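Carbon dioxide concentrating mechanism protein from Thermosynechococcus elongatus probably forms the vertices of the carboxysome shell as a homopentamer, giving curvature to an otherwise flat hexagonal protein layer. Local coordinates of one contact, PDB 4JVZ (chain A, 2.01 Å), residues S61-I66 and D75-A80, beside the matching contact of the related carboxysome shell vertex protein CcmL from Gloeobacter violaceus, PDB 4JW0 (chain B, 1.70 Å), residues S61-V66 and D75-G80. Structure 2 is superposed on structure 1 by the backbone atoms of these residues (RMSD 0.57 Å); each is numbered along its deposited sequence.

Structure 1 (4JVZ). With SO4 (sulfate ion), chain C.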
loop_
_atom_site.group_PDB
_atom_site.type_symbol
_atom_site.label_atom_id
_atom_site.label_comp_id
_atom_site.label_asym_id
_atom_site.label_seq_id
_atom_site.Cartn_x
_atom_site.Cartn_y
_atom_site.Cartn_z
ATOM N N SER A 61 2.507 -2.635 -7.728
ATOM C CA SER A 61 3.218 -2.666 -9.001
ATOM C C SER A 61 3.617 -4.077 -9.414
ATOM O O SER A 61 3.945 -4.312 -10.574
ATOM C CB SER A 61 4.446 -1.752 -8.952
ATOM O OG SER A 61 5.257 -2.039 -7.831
ATOM N N ALA A 62 3.574 -5.014 -8.471
ATOM C CA ALA A 62 3.878 -6.410 -8.767
ATOM C C ALA A 62 2.973 -6.948 -9.867
ATOM O O ALA A 62 3.403 -7.746 -10.699
ATOM C CB ALA A 62 3.726 -7.261 -7.516
ATOM N N ALA A 63 1.716 -6.515 -9.858
ATOM C CA ALA A 63 0.738 -6.961 -10.843
ATOM C C ALA A 63 1.227 -6.720 -12.262
ATOM O O ALA A 63 0.900 -7.475 -13.173
ATOM C CB ALA A 63 -0.586 -6.253 -10.624
ATOM N N ARG A 64 2.005 -5.660 -12.452
ATOM C CA ARG A 64 2.449 -5.273 -13.786
ATOM C C ARG A 64 3.576 -6.167 -14.286
ATOM O O ARG A 64 3.963 -6.091 -15.451
ATOM C CB ARG A 64 2.897 -3.809 -13.800
ATOM C CG ARG A 64 1.786 -2.827 -13.461
ATOM C CD ARG A 64 2.052 -1.442 -14.038
ATOM N NE ARG A 64 3.344 -0.903 -13.620
ATOM C CZ ARG A 64 3.539 -0.139 -12.548
ATOM N NH1 ARG A 64 2.528 0.198 -11.762
ATOM N NH2 ARG A 64 4.756 0.293 -12.260
ATOM N N HIS A 65 4.102 -7.015 -13.406
ATOM C CA HIS A 65 5.183 -7.919 -13.783
ATOM C C HIS A 65 4.696 -9.338 -14.068
ATOM O O HIS A 65 5.507 -10.248 -14.237
ATOM C CB HIS A 65 6.281 -7.922 -12.715
ATOM C CG HIS A 65 6.984 -6.609 -12.579
ATOM N ND1 HIS A 65 8.239 -6.374 -13.096
ATOM C CD2 HIS A 65 6.595 -5.451 -11.995
ATOM C CE1 HIS A 65 8.596 -5.127 -12.830
ATOM N NE2 HIS A 65 7.616 -4.548 -12.166
ATOM N N ILE A 66 3.380 -9.526 -14.132
ATOM C CA ILE A 66 2.835 -10.737 -14.724
ATOM C C ILE A 66 3.135 -10.644 -16.213
ATOM O O ILE A 66 3.393 -9.553 -16.723
ATOM C CB ILE A 66 1.312 -10.878 -14.514
ATOM C CG1 ILE A 66 0.562 -9.782 -15.280
ATOM C CG2 ILE A 66 0.975 -10.861 -13.027
ATOM C CD1 ILE A 66 -0.947 -9.834 -15.106
ATOM N N ASP A 75 -3.502 -3.108 -10.370
ATOM C CA ASP A 75 -2.838 -3.109 -9.075
ATOM C C ASP A 75 -3.135 -4.390 -8.297
ATOM O O ASP A 75 -2.914 -4.451 -7.091
ATOM C CB ASP A 75 -3.281 -1.892 -8.268
ATOM C CG ASP A 75 -4.740 -1.960 -7.873
ATOM O OD1 ASP A 75 -5.495 -2.712 -8.521
ATOM O OD2 ASP A 75 -5.130 -1.258 -6.918
ATOM N N ALA A 76 -3.642 -5.408 -8.988
ATOM C CA ALA A 76 -3.875 -6.712 -8.372
ATOM C C ALA A 76 -3.924 -7.817 -9.429
ATOM O O ALA A 76 -4.517 -7.643 -10.490
ATOM C CB ALA A 76 -5.165 -6.692 -7.567
ATOM N N ALA A 77 -3.313 -8.960 -9.129
ATOM C CA ALA A 77 -3.262 -10.067 -10.077
ATOM C C ALA A 77 -3.122 -11.412 -9.374
ATOM O O ALA A 77 -2.492 -11.507 -8.322
ATOM C CB ALA A 77 -2.097 -9.873 -11.047
ATOM N N VAL A 78 -3.711 -12.447 -9.965
ATOM C CA VAL A 78 -3.412 -13.818 -9.580
ATOM C C VAL A 78 -2.046 -14.172 -10.137
ATOM O O VAL A 78 -1.791 -13.970 -11.320
ATOM C CB VAL A 78 -4.427 -14.810 -10.171
ATOM C CG1 VAL A 78 -3.944 -16.252 -9.966
ATOM C CG2 VAL A 78 -5.808 -14.595 -9.573
ATOM N N VAL A 79 -1.163 -14.689 -9.291
ATOM C CA VAL A 79 0.157 -15.101 -9.749
ATOM C C VAL A 79 0.395 -16.589 -9.524
ATOM O O VAL A 79 1.329 -17.165 -10.078
ATOM C CB VAL A 79 1.264 -14.286 -9.058
ATOM C CG1 VAL A 79 1.014 -12.796 -9.264
ATOM C CG2 VAL A 79 1.338 -14.632 -7.575
ATOM N N ALA A 80 -0.460 -17.217 -8.726
ATOM C CA ALA A 80 -0.340 -18.647 -8.486
ATOM C C ALA A 80 -1.663 -19.281 -8.081
ATOM O O ALA A 80 -2.485 -18.670 -7.401
ATOM C CB ALA A 80 0.715 -18.922 -7.423
HETATM S S SO4 C . 5.686 1.469 -6.363
HETATM O O1 SO4 C . 4.962 2.725 -6.346
HETATM O O2 SO4 C . 6.957 1.642 -7.047
HETATM O O3 SO4 C . 5.928 1.056 -4.992
HETATM O O4 SO4 C . 4.890 0.467 -7.053
#
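Ala63 and Ile66 pack on Ala77, joining the 3-10 turn of the loop after strand 54-59 to strand 76-81 of the OB fold. Ala63 CB lies 3.6 Å from Ala76 N and 3.9 Å from Ala77 CB. Ile66 brings its CG2 branch to Ala77 CB at 3.8 Å and to Val79 CG1 at 4.2 Å. Chi1 of 66° sets CG1 between backbone N and carbonyl carbon, and CG2 anti to that carbon, facing the strand. Val79 rests on Ser58 of strand 54-59. No hydrogen bond crosses this buried, apolar contact. The His65 ring has CD2 3.2 Å from Ser61 O. Arg64 N bonds to the same oxygen. Ser61 OG bonds to sulfate O4 at 2.6 Å and to Arg64 of a neighbouring subunit. The ion also binds Ser61 of three other subunits. Asp75 OD1 holds Met1 N of another subunit.

Structure 2 (4JW0).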
loop_
_atom_site.group_PDB
_atom_site.type_symbol
_atom_site.label_atom_id
_atom_site.label_comp_id
_atom_site.label_asym_id
_atom_site.label_seq_id
_atom_site.Cartn_x
_atom_site.Cartn_y
_atom_site.Cartn_z
ATOM N N SER B 61 2.354 -2.608 -7.785
ATOM C CA SER B 61 3.097 -2.708 -9.036
ATOM C C SER B 61 3.524 -4.142 -9.368
ATOM O O SER B 61 3.888 -4.434 -10.511
ATOM C CB SER B 61 4.308 -1.774 -9.020
ATOM O OG SER B 61 5.171 -2.067 -7.945
ATOM N N ALA B 62 3.461 -5.033 -8.380
ATOM C CA ALA B 62 3.640 -6.463 -8.628
ATOM C C ALA B 62 2.764 -6.935 -9.785
ATOM O O ALA B 62 3.146 -7.837 -10.529
ATOM C CB ALA B 62 3.312 -7.265 -7.379
ATOM N N ALA B 63 1.580 -6.343 -9.928
ATOM C CA ALA B 63 0.625 -6.808 -10.938
ATOM C C ALA B 63 1.085 -6.497 -12.357
ATOM O O ALA B 63 0.573 -7.066 -13.317
ATOM C CB ALA B 63 -0.747 -6.221 -10.687
ATOM N N ARG B 64 2.056 -5.598 -12.487
ATOM C CA ARG B 64 2.555 -5.211 -13.797
ATOM C C ARG B 64 3.743 -6.064 -14.246
ATOM O O ARG B 64 4.263 -5.862 -15.338
ATOM C CB ARG B 64 2.951 -3.729 -13.805
ATOM C CG ARG B 64 1.819 -2.792 -13.411
ATOM C CD ARG B 64 2.056 -1.363 -13.890
ATOM N NE ARG B 64 3.367 -0.817 -13.526
ATOM C CZ ARG B 64 3.615 -0.091 -12.438
ATOM N NH1 ARG B 64 2.657 0.176 -11.567
ATOM N NH2 ARG B 64 4.838 0.366 -12.214
ATOM N N GLN B 65 4.170 -7.019 -13.424
ATOM C CA GLN B 65 5.419 -7.728 -13.713
ATOM C C GLN B 65 5.274 -8.929 -14.651
ATOM O O GLN B 65 6.276 -9.467 -15.118
ATOM C CB GLN B 65 6.099 -8.169 -12.421
ATOM C CG GLN B 65 6.337 -7.031 -11.452
ATOM C CD GLN B 65 7.040 -5.865 -12.106
ATOM O OE1 GLN B 65 8.032 -6.042 -12.811
ATOM N NE2 GLN B 65 6.516 -4.663 -11.896
ATOM N N VAL B 66 4.044 -9.343 -14.934
ATOM C CA VAL B 66 3.828 -10.482 -15.824
ATOM C C VAL B 66 3.775 -10.040 -17.283
ATOM O O VAL B 66 3.411 -8.908 -17.586
ATOM C CB VAL B 66 2.550 -11.261 -15.472
ATOM C CG1 VAL B 66 2.657 -11.837 -14.062
ATOM C CG2 VAL B 66 1.326 -10.389 -15.617
ATOM N N ASP B 75 -3.545 -3.285 -10.426
ATOM C CA ASP B 75 -2.946 -3.238 -9.095
ATOM C C ASP B 75 -3.215 -4.504 -8.278
ATOM O O ASP B 75 -2.989 -4.527 -7.067
ATOM C CB ASP B 75 -3.458 -2.016 -8.335
ATOM C CG ASP B 75 -4.922 -2.144 -7.958
ATOM O OD1 ASP B 75 -5.597 -3.025 -8.532
ATOM O OD2 ASP B 75 -5.394 -1.383 -7.082
ATOM N N ALA B 76 -3.709 -5.548 -8.937
ATOM C CA ALA B 76 -3.909 -6.833 -8.282
ATOM C C ALA B 76 -3.817 -7.936 -9.317
ATOM O O ALA B 76 -4.370 -7.828 -10.414
ATOM C CB ALA B 76 -5.240 -6.876 -7.569
ATOM N N VAL B 77 -3.108 -8.998 -8.964
ATOM C CA VAL B 77 -2.828 -10.072 -9.900
ATOM C C VAL B 77 -2.881 -11.425 -9.197
ATOM O O VAL B 77 -2.365 -11.585 -8.093
ATOM C CB VAL B 77 -1.437 -9.884 -10.553
ATOM C CG1 VAL B 77 -0.337 -9.904 -9.491
ATOM C CG2 VAL B 77 -1.190 -10.938 -11.606
ATOM N N VAL B 78 -3.514 -12.392 -9.850
ATOM C CA VAL B 78 -3.487 -13.774 -9.395
ATOM C C VAL B 78 -2.142 -14.349 -9.805
ATOM O O VAL B 78 -1.792 -14.320 -10.983
ATOM C CB VAL B 78 -4.614 -14.609 -10.054
ATOM C CG1 VAL B 78 -4.485 -16.083 -9.697
ATOM C CG2 VAL B 78 -5.984 -14.078 -9.650
ATOM N N ILE B 79 -1.386 -14.873 -8.849
ATOM C CA ILE B 79 -0.071 -15.407 -9.180
ATOM C C ILE B 79 -0.015 -16.927 -9.108
ATOM O O ILE B 79 0.896 -17.533 -9.665
ATOM C CB ILE B 79 1.033 -14.786 -8.314
ATOM C CG1 ILE B 79 0.900 -15.223 -6.858
ATOM C CG2 ILE B 79 0.998 -13.266 -8.444
ATOM C CD1 ILE B 79 2.016 -14.720 -5.975
ATOM N N GLY B 80 -0.980 -17.546 -8.435
ATOM C CA GLY B 80 -1.012 -18.995 -8.369
ATOM C C GLY B 80 -2.271 -19.585 -7.785
ATOM O O GLY B 80 -2.900 -18.998 -6.912
#
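Ala63 packs on Val77. Ala63 CB lies 3.5 Å from Ala76 N and 3.7 Å from Val77 CB. The CG1 branch of Val77 comes alongside the turn, 3.6 Å from Ala63 CA; chi1 of 61° sets this methyl between the backbone N and the carbonyl carbon. Val66 lies beside Ala63, with CG2 4.1 Å from Ala63 O, and packs on Glu16 of a neighbouring subunit. Ile79 rests on Leu56 and Ser58. No hydrogen bond crosses this buried, apolar contact. Gln65 NE2 bonds to Ser61 O at 3.0 Å, nearly straight at 168°. NE2 stands 45° above the carbonyl plane, with Ser61 O in the amide plane of Gln65. Arg64 N reaches this oxygen from the opposite face. Ser61 OG bonds to Arg64 of a neighbouring subunit and weakly to a sulfate. Asp75 OD1 holds Met1 N of another subunit.

What differs
A sulfate is bound at this place in both structures, and the Ser61(A) and Ser61(B) side chains keep their place. At position 65 the approach to the carbonyls of Ser61(A) and Ser61(B) is kept: NE2 of His65(A) is 4.0 Å from Ser61(A) O, and NE2 of Gln65(B) is 3.0 Å from Ser61(B) O. The two NE2 atoms lie 1.1 Å apart.

Ala63(A) touches Ala77(A) as Ala63(B) touches Val77(B). The CB atoms of Ala77(A) and Val77(B) stand 0.8 Å apart after superposition. CG1 and CG2 of Val77(B) have no counterpart in Ala77(A); CG1 of Val77(B) lies against Ala63(B). The loop end is displaced as well, perhaps in answer to Val77(B). The carbonyl O atoms of His65(A) and Gln65(B) stand 1.4 Å apart. Between Ile66(A) and Val66(B) the CA atoms stand 1.5 Å apart and the CB atoms 1.6 Å apart. CG1 of Ile66(A) and CG2 of Val66(B) fall 1.0 Å apart, and the side chains still touch O of Ala63(A) and of Ala63(B). CG2 and CD1 of Ile66(A) have no counterpart in Val66(B), nor CG1 of Val66(B) in Ile66(A). CG2 of Val79(A) lies near CG1 of Ile79(B), 1.0 Å apart, and CG1 of Val79(A) near CG2 of Ile79(B), 0.9 Å apart. Ile79(B) adds CD1. Gly80(B) lacks the CB of Ala80(A).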